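Local coordinates for phosphate-binding protein (Unidentified prokaryotic organism, PDB 3W9V) that binds inorganic phosphate in the cleft of a periplasmic-binding-protein-like fold of the PstS family and probably serves in phosphate transport, at residues N42-F47 / K53-A58; T67-Y72 / G81-V86; T311-V316 / L361-T366; T8-L13 / G59-L64. The protein carries 1 engineered substitution. All coordinates share one frame; numbering follows the deposited sequence.

Interaction 1 of 4, residues N42-F47 / K53-A58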
loop_
_atom_site.group_PDB
_atom_site.type_symbol
_atom_site.label_atom_id
_atom_site.label_comp_id
_atom_site.label_asym_id
_atom_site.label_seq_id
_atom_site.Cartn_x
_atom_site.Cartn_y
_atom_site.Cartn_z
ATOM N N ASN A 42 -6.456 -19.322 -6.363
ATOM C CA ASN A 42 -7.578 -19.748 -5.521
ATOM C C ASN A 42 -7.108 -20.640 -4.380
ATOM O O ASN A 42 -7.529 -21.797 -4.248
ATOM C CB ASN A 42 -8.693 -20.412 -6.323
ATOM C CG ASN A 42 -9.929 -20.656 -5.481
ATOM O OD1 ASN A 42 -10.124 -19.994 -4.461
ATOM N ND2 ASN A 42 -10.753 -21.619 -5.883
ATOM N N LYS A 43 -6.226 -20.088 -3.556
ATOM C CA LYS A 43 -5.644 -20.818 -2.439
ATOM C C LYS A 43 -6.024 -20.171 -1.115
ATOM O O LYS A 43 -5.315 -19.302 -0.600
ATOM C CB LYS A 43 -4.121 -20.902 -2.582
ATOM C CG LYS A 43 -3.641 -21.990 -3.537
ATOM C CD LYS A 43 -2.121 -22.050 -3.578
ATOM C CE LYS A 43 -1.630 -23.269 -4.343
ATOM N NZ LYS A 43 -2.108 -23.286 -5.752
ATOM N N TYR A 44 -7.152 -20.609 -0.568
ATOM C CA TYR A 44 -7.612 -20.105 0.713
ATOM C C TYR A 44 -6.631 -20.463 1.832
ATOM O O TYR A 44 -6.639 -19.838 2.881
ATOM C CB TYR A 44 -9.023 -20.619 1.029
ATOM C CG TYR A 44 -9.678 -19.899 2.194
ATOM C CD1 TYR A 44 -10.436 -18.754 1.991
ATOM C CD2 TYR A 44 -9.515 -20.351 3.493
ATOM C CE1 TYR A 44 -11.021 -18.084 3.049
ATOM C CE2 TYR A 44 -10.091 -19.692 4.558
ATOM C CZ TYR A 44 -10.847 -18.558 4.335
ATOM O OH TYR A 44 -11.418 -17.914 5.405
ATOM N N ASN A 45 -5.775 -21.459 1.603
ATOM C CA ASN A 45 -4.797 -21.840 2.622
ATOM C C ASN A 45 -3.853 -20.702 3.015
ATOM O O ASN A 45 -3.268 -20.745 4.094
ATOM C CB ASN A 45 -4.015 -23.107 2.240
ATOM C CG ASN A 45 -2.935 -22.854 1.200
ATOM O OD1 ASN A 45 -3.007 -21.918 0.397
ATOM N ND2 ASN A 45 -1.923 -23.706 1.207
ATOM N N GLN A 46 -3.745 -19.669 2.173
ATOM C CA GLN A 46 -2.961 -18.481 2.519
ATOM C C GLN A 46 -3.683 -17.590 3.528
ATOM O O GLN A 46 -3.070 -16.687 4.112
ATOM C CB GLN A 46 -2.636 -17.671 1.264
ATOM C CG GLN A 46 -1.905 -18.470 0.196
ATOM C CD GLN A 46 -0.607 -19.062 0.708
ATOM O OE1 GLN A 46 0.301 -18.334 1.122
ATOM N NE2 GLN A 46 -0.513 -20.385 0.695
ATOM N N PHE A 47 -4.983 -17.838 3.705
ATOM C CA PHE A 47 -5.825 -17.086 4.641
ATOM C C PHE A 47 -6.109 -17.880 5.920
ATOM O O PHE A 47 -6.236 -17.304 6.999
ATOM C CB PHE A 47 -7.172 -16.717 4.002
ATOM C CG PHE A 47 -7.090 -15.705 2.886
ATOM C CD1 PHE A 47 -5.942 -14.963 2.647
ATOM C CD2 PHE A 47 -8.199 -15.486 2.080
ATOM C CE1 PHE A 47 -5.905 -14.028 1.606
ATOM C CE2 PHE A 47 -8.164 -14.558 1.046
ATOM C CZ PHE A 47 -7.019 -13.834 0.810
ATOM N N LYS A 53 -13.204 -23.360 1.426
ATOM C CA LYS A 53 -13.612 -22.023 1.022
ATOM C C LYS A 53 -12.859 -21.580 -0.218
ATOM O O LYS A 53 -11.683 -21.895 -0.392
ATOM C CB LYS A 53 -13.369 -21.021 2.148
ATOM C CG LYS A 53 -14.260 -21.228 3.360
ATOM C CD LYS A 53 -13.969 -20.204 4.441
ATOM C CE LYS A 53 -14.839 -20.415 5.668
ATOM N NZ LYS A 53 -16.274 -20.166 5.378
ATOM N N ASN A 54 -13.554 -20.848 -1.080
ATOM C CA ASN A 54 -12.931 -20.241 -2.243
ATOM C C ASN A 54 -12.590 -18.780 -1.994
ATOM O O ASN A 54 -13.258 -18.095 -1.221
ATOM C CB ASN A 54 -13.829 -20.396 -3.470
ATOM C CG ASN A 54 -13.950 -21.837 -3.905
ATOM O OD1 ASN A 54 -12.947 -22.489 -4.183
ATOM N ND2 ASN A 54 -15.172 -22.357 -3.930
ATOM N N VAL A 55 -11.533 -18.314 -2.646
ATOM C CA VAL A 55 -11.120 -16.921 -2.544
ATOM C C VAL A 55 -11.804 -16.098 -3.631
ATOM O O VAL A 55 -11.814 -16.492 -4.797
ATOM C CB VAL A 55 -9.590 -16.795 -2.707
ATOM C CG1 VAL A 55 -9.167 -15.333 -2.715
ATOM C CG2 VAL A 55 -8.870 -17.559 -1.601
ATOM N N HIS A 56 -12.369 -14.954 -3.251
ATOM C CA HIS A 56 -13.089 -14.106 -4.202
ATOM C C HIS A 56 -12.413 -12.799 -4.551
ATOM O O HIS A 56 -12.666 -12.245 -5.622
ATOM C CB HIS A 56 -14.500 -13.848 -3.698
ATOM C CG HIS A 56 -15.259 -15.108 -3.494
ATOM N ND1 HIS A 56 -15.489 -15.641 -2.247
ATOM C CD2 HIS A 56 -15.749 -15.997 -4.388
ATOM C CE1 HIS A 56 -16.139 -16.783 -2.381
ATOM N NE2 HIS A 56 -16.305 -17.024 -3.669
ATOM N N TRP A 57 -11.569 -12.301 -3.653
ATOM C CA TRP A 57 -10.886 -11.036 -3.873
ATOM C C TRP A 57 -9.689 -10.927 -2.948
ATOM O O TRP A 57 -9.558 -11.707 -1.990
ATOM C CB TRP A 57 -11.836 -9.847 -3.675
ATOM C CG TRP A 57 -12.243 -9.558 -2.249
ATOM C CD1 TRP A 57 -13.196 -10.210 -1.512
ATOM C CD2 TRP A 57 -11.736 -8.510 -1.416
ATOM N NE1 TRP A 57 -13.301 -9.634 -0.264
ATOM C CE2 TRP A 57 -12.417 -8.587 -0.182
ATOM C CE3 TRP A 57 -10.760 -7.519 -1.591
ATOM C CZ2 TRP A 57 -12.158 -7.708 0.871
ATOM C CZ3 TRP A 57 -10.510 -6.646 -0.547
ATOM C CH2 TRP A 57 -11.205 -6.745 0.668
ATOM N N ALA A 58 -8.816 -9.969 -3.242
ATOM C CA ALA A 58 -7.680 -9.695 -2.370
ATOM C C ALA A 58 -7.388 -8.214 -2.272
ATOM O O ALA A 58 -7.636 -7.448 -3.213
ATOM C CB ALA A 58 -6.427 -10.427 -2.850
HETATM O O HOH W 1 -9.459 -21.845 -2.037
#
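Asn42 reaches over to Asn54 and Val55 from the end of helix 32-41, where its positive phi closes a Schellman motif just ahead of the loop that leads into strand 57-60. Its amide works with both ends: OD1 accepts a hydrogen bond from Val55 N at 2.8 Å in a nearly straight line (173°), and ND2 donates to Asn54 OD1 at 2.9 Å, arriving above the plane of that second amide; the two amide planes stand 41° apart. CG lies anti to the backbone N (chi1 -171°), which swings the amide across to the 53-58 backbone. With an alanine here, Val55 N-H and Asn54 OD1 would probably lose their shared partner, and the end of the helix its tie to the 53-58 backbone.

Beside this polar clasp, the Tyr44 ring is sandwiched: Lys53 CB sits over the centre of one face, 3.8 Å from the centroid in a CH-pi contact, while Phe47 CB covers the opposite face. Farther along the ring, Lys53 CD lies against CZ. Val55 joins the two aromatic residues, CG2 against the Tyr44 backbone and CG1 4.0 Å from Phe47 CE2.

Farther out, Asn54 ND2 is held by the C-terminal carboxylate of Gln376, and Ile28 of strand 28-29 touches the side chains of both Tyr44 and Phe47. Water 1 stitches the backbones together, accepting from Tyr44 N at 3.0 Å.

Interaction 2 of 4, residues T67-Y72 / G81-V86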
loop_
_atom_site.group_PDB
_atom_site.type_symbol
_atom_site.label_atom_id
_atom_site.label_comp_id
_atom_site.label_asym_id
_atom_site.label_seq_id
_atom_site.Cartn_x
_atom_site.Cartn_y
_atom_site.Cartn_z
ATOM N N THR A 67 4.350 -11.797 -15.024
ATOM C CA THR A 67 4.175 -13.242 -14.947
ATOM C C THR A 67 2.847 -13.606 -14.285
ATOM O O THR A 67 2.130 -14.487 -14.757
ATOM C CB THR A 67 5.352 -13.915 -14.204
ATOM O OG1 THR A 67 6.566 -13.682 -14.932
ATOM C CG2 THR A 67 5.133 -15.415 -14.086
ATOM N N GLU A 68 2.510 -12.922 -13.194
ATOM C CA GLU A 68 1.240 -13.180 -12.515
ATOM C C GLU A 68 0.054 -12.951 -13.444
ATOM O O GLU A 68 -0.861 -13.773 -13.522
ATOM C CB GLU A 68 1.114 -12.317 -11.253
ATOM C CG GLU A 68 1.983 -12.814 -10.106
ATOM C CD GLU A 68 2.116 -11.826 -8.954
ATOM O OE1 GLU A 68 1.901 -10.611 -9.150
ATOM O OE2 GLU A 68 2.453 -12.271 -7.830
ATOM N N LEU A 69 0.082 -11.831 -14.155
ATOM C CA LEU A 69 -0.995 -11.489 -15.075
ATOM C C LEU A 69 -1.097 -12.483 -16.235
ATOM O O LEU A 69 -2.191 -12.926 -16.583
ATOM C CB LEU A 69 -0.810 -10.062 -15.598
ATOM C CG LEU A 69 -1.032 -8.968 -14.550
ATOM C CD1 LEU A 69 -0.491 -7.632 -15.026
ATOM C CD2 LEU A 69 -2.509 -8.850 -14.209
ATOM N N ALA A 70 0.043 -12.839 -16.824
ATOM C CA ALA A 70 0.046 -13.746 -17.971
ATOM C C ALA A 70 -0.426 -15.141 -17.578
ATOM O O ALA A 70 -1.172 -15.786 -18.311
ATOM C CB ALA A 70 1.430 -13.806 -18.605
ATOM N N THR A 71 0.007 -15.599 -16.409
ATOM C CA THR A 71 -0.386 -16.914 -15.933
ATOM C C THR A 71 -1.889 -16.965 -15.655
ATOM O O THR A 71 -2.558 -17.933 -16.013
ATOM C CB THR A 71 0.439 -17.321 -14.700
ATOM O OG1 THR A 71 1.811 -17.482 -15.088
ATOM C CG2 THR A 71 -0.074 -18.628 -14.108
ATOM N N TYR A 72 -2.433 -15.916 -15.045
ATOM C CA TYR A 72 -3.872 -15.881 -14.789
ATOM C C TYR A 72 -4.660 -15.839 -16.100
ATOM O O TYR A 72 -5.674 -16.523 -16.249
ATOM C CB TYR A 72 -4.251 -14.694 -13.897
ATOM C CG TYR A 72 -5.632 -14.809 -13.284
ATOM C CD1 TYR A 72 -5.825 -15.494 -12.089
ATOM C CD2 TYR A 72 -6.743 -14.236 -13.897
ATOM C CE1 TYR A 72 -7.077 -15.599 -11.515
ATOM C CE2 TYR A 72 -8.008 -14.342 -13.330
ATOM C CZ TYR A 72 -8.166 -15.028 -12.135
ATOM O OH TYR A 72 -9.412 -15.142 -11.557
ATOM N N GLY A 81 -13.173 -15.551 -16.123
ATOM C CA GLY A 81 -13.263 -14.167 -16.545
ATOM C C GLY A 81 -11.989 -13.402 -16.241
ATOM O O GLY A 81 -11.094 -13.901 -15.552
ATOM N N LYS A 82 -11.912 -12.184 -16.760
ATOM C CA LYS A 82 -10.774 -11.299 -16.519
ATOM C C LYS A 82 -10.630 -10.921 -15.060
ATOM O O LYS A 82 -11.619 -10.660 -14.377
ATOM C CB LYS A 82 -10.929 -10.012 -17.333
ATOM C CG LYS A 82 -10.701 -10.216 -18.815
ATOM C CD LYS A 82 -11.023 -8.971 -19.642
ATOM C CE LYS A 82 -10.138 -7.778 -19.302
ATOM N NZ LYS A 82 -8.687 -8.047 -19.435
ATOM N N LEU A 83 -9.398 -10.845 -14.579
ATOM C CA LEU A 83 -9.220 -10.202 -13.294
ATOM C C LEU A 83 -9.258 -8.686 -13.450
ATOM O O LEU A 83 -9.003 -8.130 -14.531
ATOM C CB LEU A 83 -7.985 -10.684 -12.532
ATOM C CG LEU A 83 -6.571 -10.219 -12.876
ATOM C CD1 LEU A 83 -6.269 -8.763 -12.496
ATOM C CD2 LEU A 83 -5.585 -11.142 -12.177
ATOM N N ILE A 84 -9.590 -8.047 -12.336
ATOM C CA ILE A 84 -9.691 -6.609 -12.202
ATOM C C ILE A 84 -8.732 -6.200 -11.094
ATOM O O ILE A 84 -8.761 -6.783 -10.001
ATOM C CB ILE A 84 -11.133 -6.208 -11.811
ATOM C CG1 ILE A 84 -12.093 -6.517 -12.961
ATOM C CG2 ILE A 84 -11.197 -4.740 -11.424
ATOM C CD1 ILE A 84 -13.569 -6.420 -12.588
ATOM N N GLN A 85 -7.871 -5.224 -11.374
ATOM C CA GLN A 85 -6.971 -4.660 -10.378
ATOM C C GLN A 85 -7.247 -3.166 -10.368
ATOM O O GLN A 85 -7.080 -2.513 -11.398
ATOM C CB GLN A 85 -5.508 -4.911 -10.766
ATOM C CG GLN A 85 -4.500 -4.382 -9.750
ATOM C CD GLN A 85 -3.046 -4.602 -10.156
ATOM O OE1 GLN A 85 -2.229 -5.053 -9.348
ATOM N NE2 GLN A 85 -2.710 -4.258 -11.405
ATOM N N VAL A 86 -7.674 -2.622 -9.229
ATOM C CA VAL A 86 -7.979 -1.196 -9.139
ATOM C C VAL A 86 -7.463 -0.612 -7.837
ATOM O O VAL A 86 -7.419 -1.300 -6.815
ATOM C CB VAL A 86 -9.508 -0.915 -9.225
ATOM C CG1 VAL A 86 -10.021 -1.126 -10.636
ATOM C CG2 VAL A 86 -10.291 -1.754 -8.213
HETATM O O HOH W 2 -11.254 -13.847 -12.798
#
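Tyr72 and Leu83 carry the apolar part of this contact, in which helix 66-75 packs on the start of strand 83-92, an outermost strand of the mixed sheet. Leu83 CD2 rests over one face of the Tyr72 ring, displaced toward the rim, and makes a CH-pi contact 4.0 Å from the centroid, 24° off the ring normal. Leu83 CB adds a second touch at Tyr72 CE2, 3.7 Å away. The leucine adopts a less common conformation, with CG wedged between its backbone N and carbonyl carbon (chi1 77°), and its two methyls divide the work: CD2 goes to the ring, whereas CD1 meets Leu69 CD2 at 4.1 Å, one helical turn before Tyr72. The Leu69 and Leu83 side chains cross at about a right angle. Phe39 and Leu40 of helix 32-41 pack against the same group, and Trp80 also touches Tyr72.

The polar part lies at the ring edge. Gly81 O approaches Tyr72 CE2 near the ring plane, and water 2 bridges the two segments, 2.6 Å from Tyr72 OH and donating to Gly81 O at 2.8 Å. Arg374 NH1 is a further hydrogen-bond partner of the hydroxyl. A leucine in place of Tyr72 would probably leave water 2 and Arg374 without the phenol oxygen and take the flat face from under Leu83 CD2.

Apolar on its face and polar at its hydroxyl, Tyr72 can thus line the interior between helix and sheet while the bridging water and Arg374 satisfy its buried hydroxyl.

Interaction 3 of 4, residues T311-V316 / L361-T366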
loop_
_atom_site.group_PDB
_atom_site.type_symbol
_atom_site.label_atom_id
_atom_site.label_comp_id
_atom_site.label_asym_id
_atom_site.label_seq_id
_atom_site.Cartn_x
_atom_site.Cartn_y
_atom_site.Cartn_z
ATOM N N THR A 311 -25.876 -14.105 -6.805
ATOM C CA THR A 311 -26.002 -13.313 -5.589
ATOM C C THR A 311 -24.659 -12.670 -5.220
ATOM O O THR A 311 -24.597 -11.475 -4.902
ATOM C CB THR A 311 -26.551 -14.151 -4.424
ATOM O OG1 THR A 311 -27.886 -14.571 -4.736
ATOM C CG2 THR A 311 -26.570 -13.346 -3.138
ATOM N N GLN A 312 -23.587 -13.456 -5.279
ATOM C CA GLN A 312 -22.253 -12.915 -5.041
ATOM C C GLN A 312 -21.914 -11.815 -6.044
ATOM O O GLN A 312 -21.339 -10.793 -5.674
ATOM C CB GLN A 312 -21.189 -14.014 -5.068
ATOM C CG GLN A 312 -21.253 -14.957 -3.872
ATOM C CD GLN A 312 -20.137 -15.984 -3.881
ATOM O OE1 GLN A 312 -19.560 -16.280 -4.922
ATOM N NE2 GLN A 312 -19.825 -16.532 -2.712
ATOM N N THR A 313 -22.277 -12.012 -7.306
ATOM C CA THR A 313 -22.031 -10.994 -8.325
ATOM C C THR A 313 -22.675 -9.661 -7.941
ATOM O O THR A 313 -22.036 -8.603 -7.988
ATOM C CB THR A 313 -22.574 -11.438 -9.688
ATOM O OG1 THR A 313 -21.868 -12.608 -10.118
ATOM C CG2 THR A 313 -22.412 -10.333 -10.723
ATOM N N GLY A 314 -23.942 -9.715 -7.556
ATOM C CA GLY A 314 -24.650 -8.515 -7.149
ATOM C C GLY A 314 -24.041 -7.879 -5.914
ATOM O O GLY A 314 -23.972 -6.655 -5.814
ATOM N N GLN A 315 -23.601 -8.699 -4.966
ATOM C CA GLN A 315 -22.986 -8.185 -3.747
ATOM C C GLN A 315 -21.637 -7.509 -4.010
ATOM O O GLN A 315 -21.312 -6.498 -3.385
ATOM C CB GLN A 315 -22.859 -9.293 -2.705
ATOM C CG GLN A 315 -24.206 -9.691 -2.122
ATOM C CD GLN A 315 -24.131 -10.917 -1.248
ATOM O OE1 GLN A 315 -23.285 -11.781 -1.446
ATOM N NE2 GLN A 315 -25.034 -11.006 -0.274
ATOM N N VAL A 316 -20.858 -8.059 -4.933
ATOM C CA VAL A 316 -19.617 -7.411 -5.338
ATOM C C VAL A 316 -19.925 -6.060 -5.991
ATOM O O VAL A 316 -19.276 -5.048 -5.694
ATOM C CB VAL A 316 -18.794 -8.312 -6.282
ATOM C CG1 VAL A 316 -17.649 -7.530 -6.904
ATOM C CG2 VAL A 316 -18.258 -9.514 -5.526
ATOM N N LEU A 361 -16.061 -4.453 -19.723
ATOM C CA LEU A 361 -15.257 -4.793 -18.555
ATOM C C LEU A 361 -16.072 -4.924 -17.271
ATOM O O LEU A 361 -15.518 -5.234 -16.213
ATOM C CB LEU A 361 -14.157 -3.749 -18.348
ATOM C CG LEU A 361 -13.146 -3.627 -19.488
ATOM C CD1 LEU A 361 -12.184 -2.472 -19.241
ATOM C CD2 LEU A 361 -12.390 -4.925 -19.679
ATOM N N SER A 362 -17.376 -4.681 -17.345
ATOM C CA SER A 362 -18.161 -4.543 -16.122
ATOM C C SER A 362 -18.402 -5.862 -15.394
ATOM O O SER A 362 -18.615 -6.914 -16.008
ATOM C CB SER A 362 -19.477 -3.815 -16.389
ATOM O OG SER A 362 -20.331 -4.568 -17.225
ATOM N N ILE A 363 -18.346 -5.791 -14.070
ATOM C CA ILE A 363 -18.589 -6.945 -13.224
ATOM C C ILE A 363 -19.981 -7.508 -13.507
ATOM O O ILE A 363 -20.980 -6.787 -13.475
ATOM C CB ILE A 363 -18.447 -6.561 -11.741
ATOM C CG1 ILE A 363 -17.015 -6.080 -11.455
ATOM C CG2 ILE A 363 -18.823 -7.726 -10.845
ATOM C CD1 ILE A 363 -16.898 -5.237 -10.203
ATOM N N GLY A 364 -20.034 -8.801 -13.808
ATOM C CA GLY A 364 -21.294 -9.465 -14.071
ATOM C C GLY A 364 -21.890 -9.213 -15.442
ATOM O O GLY A 364 -23.031 -9.601 -15.675
ATOM N N ASN A 365 -21.147 -8.569 -16.338
ATOM C CA ASN A 365 -21.637 -8.328 -17.700
ATOM C C ASN A 365 -22.180 -9.624 -18.284
ATOM O O ASN A 365 -21.461 -10.610 -18.373
ATOM C CB ASN A 365 -20.522 -7.771 -18.592
ATOM C CG ASN A 365 -20.982 -7.510 -20.020
ATOM O OD1 ASN A 365 -21.289 -8.438 -20.770
ATOM N ND2 ASN A 365 -21.009 -6.245 -20.408
ATOM N N THR A 366 -23.454 -9.617 -18.665
ATOM C CA THR A 366 -24.150 -10.839 -19.062
ATOM C C THR A 366 -23.577 -11.487 -20.321
ATOM O O THR A 366 -23.587 -12.712 -20.456
ATOM C CB THR A 366 -25.665 -10.594 -19.244
ATOM O OG1 THR A 366 -25.871 -9.483 -20.126
ATOM C CG2 THR A 366 -26.309 -10.287 -17.904
#
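Thr313 sets its methyl directly against the backbone of Gly364, with CG2 3.6 Å from CA. The threonine torsion decides which branch does this: CG2 stands anti to the backbone N and faces the turn, while OG1, beside the N (chi1 -63°), hydrogen-bonds back to Asn309 O, just ahead of helix 310-323. That bond probably helps to fix the rotation that turns the methyl to Gly364. At Gly364 phi is positive (78°), and a CB would fall only 2.6 Å from Thr313 CG2, a clash, so the close approach depends on the missing side chain.

One helical turn on, Val316 meets Ile363. Val316 CG1, anti to its own N (chi1 169°), reaches both branches of the isoleucine, lying 4.1 Å from CD1 and equally far from CG2. The two side chains cross at about a right angle, joined by methyl contacts alone. Arg317 NH1 secures the loop from the helix side by bonding to Ile363 O, and Gln305 NE2 donates to Ser362 O.

The loop here is a type II beta turn from Ser362 to Asn365, with Gly364 in its third position, the classic glycine site of this turn; it packs against helix 310-323 after helix 344-354.

Interaction 4 of 4, residues T8-L13 / G59-L64. With PO4 (phosphate ion), chain C.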
loop_
_atom_site.group_PDB
_atom_site.type_symbol
_atom_site.label_atom_id
_atom_site.label_comp_id
_atom_site.label_asym_id
_atom_site.label_seq_id
_atom_site.Cartn_x
_atom_site.Cartn_y
_atom_site.Cartn_z
ATOM N N THR A 8 -1.923 -6.161 4.827
ATOM C CA THR A 8 -2.187 -5.677 6.176
ATOM C C THR A 8 -2.248 -4.156 6.282
ATOM O O THR A 8 -2.899 -3.646 7.192
ATOM C CB THR A 8 -1.190 -6.219 7.231
ATOM O OG1 THR A 8 0.111 -5.641 7.041
ATOM C CG2 THR A 8 -1.113 -7.739 7.184
ATOM N N LEU A 9 -1.576 -3.427 5.390
ATOM C CA LEU A 9 -1.594 -1.970 5.453
ATOM C C LEU A 9 -3.012 -1.377 5.640
ATOM O O LEU A 9 -3.192 -0.513 6.497
ATOM C CB LEU A 9 -0.826 -1.354 4.269
ATOM C CG LEU A 9 -0.915 0.159 4.055
ATOM C CD1 LEU A 9 0.392 0.681 3.499
ATOM C CD2 LEU A 9 -2.068 0.511 3.119
ATOM N N PRO A 10 -4.024 -1.869 4.885
ATOM C CA PRO A 10 -5.386 -1.337 5.024
ATOM C C PRO A 10 -6.326 -2.266 5.799
ATOM O O PRO A 10 -7.548 -2.085 5.741
ATOM C CB PRO A 10 -5.850 -1.272 3.573
ATOM C CG PRO A 10 -5.239 -2.523 2.976
ATOM C CD PRO A 10 -3.910 -2.710 3.674
ATOM N N GLN A 11 -5.793 -3.254 6.510
ATOM C CA GLN A 11 -6.666 -4.245 7.126
ATOM C C GLN A 11 -7.648 -3.660 8.141
ATOM O O GLN A 11 -8.783 -4.116 8.229
ATOM C CB GLN A 11 -5.864 -5.399 7.730
ATOM C CG GLN A 11 -5.228 -5.136 9.071
ATOM C CD GLN A 11 -4.580 -6.388 9.634
ATOM O OE1 GLN A 11 -3.988 -7.179 8.898
ATOM N NE2 GLN A 11 -4.698 -6.580 10.941
ATOM N N LYS A 12 -7.236 -2.650 8.896
ATOM C CA LYS A 12 -8.147 -2.080 9.882
ATOM C C LYS A 12 -9.261 -1.280 9.213
ATOM O O LYS A 12 -10.372 -1.192 9.739
ATOM C CB LYS A 12 -7.388 -1.254 10.914
ATOM C CG LYS A 12 -6.390 -2.096 11.694
ATOM C CD LYS A 12 -5.861 -1.393 12.927
ATOM C CE LYS A 12 -4.948 -0.255 12.545
ATOM N NZ LYS A 12 -4.478 0.487 13.746
ATOM N N LEU A 13 -8.976 -0.716 8.044
ATOM C CA LEU A 13 -10.029 -0.098 7.257
ATOM C C LEU A 13 -11.063 -1.139 6.822
ATOM O O LEU A 13 -12.264 -0.955 7.036
ATOM C CB LEU A 13 -9.446 0.638 6.047
ATOM C CG LEU A 13 -10.470 1.164 5.037
ATOM C CD1 LEU A 13 -11.386 2.229 5.634
ATOM C CD2 LEU A 13 -9.763 1.689 3.791
ATOM N N GLY A 59 -6.850 -7.817 -1.128
ATOM C CA GLY A 59 -6.211 -6.521 -1.008
ATOM C C GLY A 59 -4.712 -6.676 -1.219
ATOM O O GLY A 59 -4.101 -7.641 -0.736
ATOM N N SER A 60 -4.117 -5.747 -1.963
ATOM C CA SER A 60 -2.682 -5.788 -2.201
ATOM C C SER A 60 -2.139 -4.390 -2.417
ATOM O O SER A 60 -2.722 -3.609 -3.181
ATOM C CB SER A 60 -2.353 -6.630 -3.433
ATOM O OG SER A 60 -0.949 -6.707 -3.596
ATOM N N ASP A 61 -1.021 -4.077 -1.762
ATOM C CA ASP A 61 -0.269 -2.886 -2.137
ATOM C C ASP A 61 1.005 -3.251 -2.913
ATOM O O ASP A 61 1.912 -2.434 -3.053
ATOM C CB ASP A 61 0.014 -1.943 -0.946
ATOM C CG ASP A 61 -0.367 -2.546 0.389
ATOM O OD1 ASP A 61 0.434 -3.366 0.887
ATOM O OD2 ASP A 61 -1.446 -2.221 0.940
ATOM N N SER A 62 1.051 -4.492 -3.399
ATOM C CA SER A 62 2.035 -4.936 -4.386
ATOM C C SER A 62 1.340 -5.134 -5.726
ATOM O O SER A 62 0.337 -5.849 -5.812
ATOM C CB SER A 62 2.678 -6.254 -3.946
ATOM O OG SER A 62 3.423 -6.839 -5.005
ATOM N N LYS A 63 1.853 -4.496 -6.774
ATOM C CA LYS A 63 1.254 -4.649 -8.092
ATOM C C LYS A 63 1.394 -6.069 -8.621
ATOM O O LYS A 63 2.377 -6.769 -8.353
ATOM C CB LYS A 63 1.862 -3.672 -9.091
ATOM C CG LYS A 63 1.313 -2.277 -8.946
ATOM C CD LYS A 63 1.724 -1.379 -10.088
ATOM C CE LYS A 63 1.124 -1.811 -11.406
ATOM N NZ LYS A 63 1.187 -0.717 -12.415
ATOM N N LEU A 64 0.404 -6.498 -9.389
ATOM C CA LEU A 64 0.517 -7.764 -10.092
ATOM C C LEU A 64 1.656 -7.681 -11.105
ATOM O O LEU A 64 1.774 -6.696 -11.837
ATOM C CB LEU A 64 -0.801 -8.093 -10.790
ATOM C CG LEU A 64 -1.916 -8.498 -9.821
ATOM C CD1 LEU A 64 -3.282 -8.345 -10.470
ATOM C CD2 LEU A 64 -1.704 -9.930 -9.355
HETATM P P PO4 C . 1.251 -5.400 3.365
HETATM O O1 PO4 C . 0.859 -6.268 4.549
HETATM O O2 PO4 C . 2.531 -4.628 3.656
HETATM O O3 PO4 C . 1.417 -6.242 2.105
HETATM O O4 PO4 C . 0.113 -4.408 3.162
#
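Leu9 and Asp61 cross at a slant, with Asp61 OD2 lying 3.5 Å from Leu9 CB and about as far from CD2. Pro10 comes at the same oxygen with CD, its ring and the carboxylate pointing at each other from opposite directions. The aliphatic groups thus line one side of OD2, whose polar partner is Thr299 OG1 on strand 296-304. That bond probably helps fix the rotation of the carboxylate, and OD1 is turned to the bound phosphate, only 2.5 Å from O4.

Thr8 holds a different phosphate oxygen. Its OG1 lies between the backbone N and carbonyl carbon (chi1 70°), which brings OG1 to phosphate O1 at 2.7 Å, where the backbone N of Thr8 also donates at 2.8 Å. Leu9 N donates to O4 at 3.0 Å in a nearly straight bond (168°), putting this N-H and Asp61 OD1 on one phosphate oxygen. Ser32, Arg140, Ser144, Gly145 and Thr146 also hydrogen-bond the ion.

As close as they are, OD1 and O4 probably have a proton between them; such an approach of two acidic oxygens, beside N-H and hydroxyl donors, is consistent with a PstS-family phosphate site.

How the interactions relate
Interaction 4, which holds the phosphate, has its centre about 5 Å from the centre of the chain; the centres of the other three lie 19 to 26 Å from it. Strand 57-60 joins interactions 1 and 4, whose centres are 15 Å apart: its approach is pinned in interaction 1, and its far end runs into Asp61 at the ion. Interactions 2 and 4 touch, Gln85 OE1 lying 3.0 Å from Leu64 N in a probable hydrogen bond, with Leu83 CD1 against Leu64 CD1. From strand 83-92, Ile84 CD1 also packs 3.6 Å from Ile363 CG1, tying interaction 2 to interaction 3. His56 and Gln312 link interactions 1 and 3. Interaction 3 stays about 12 Å from interaction 4 at nearest atoms.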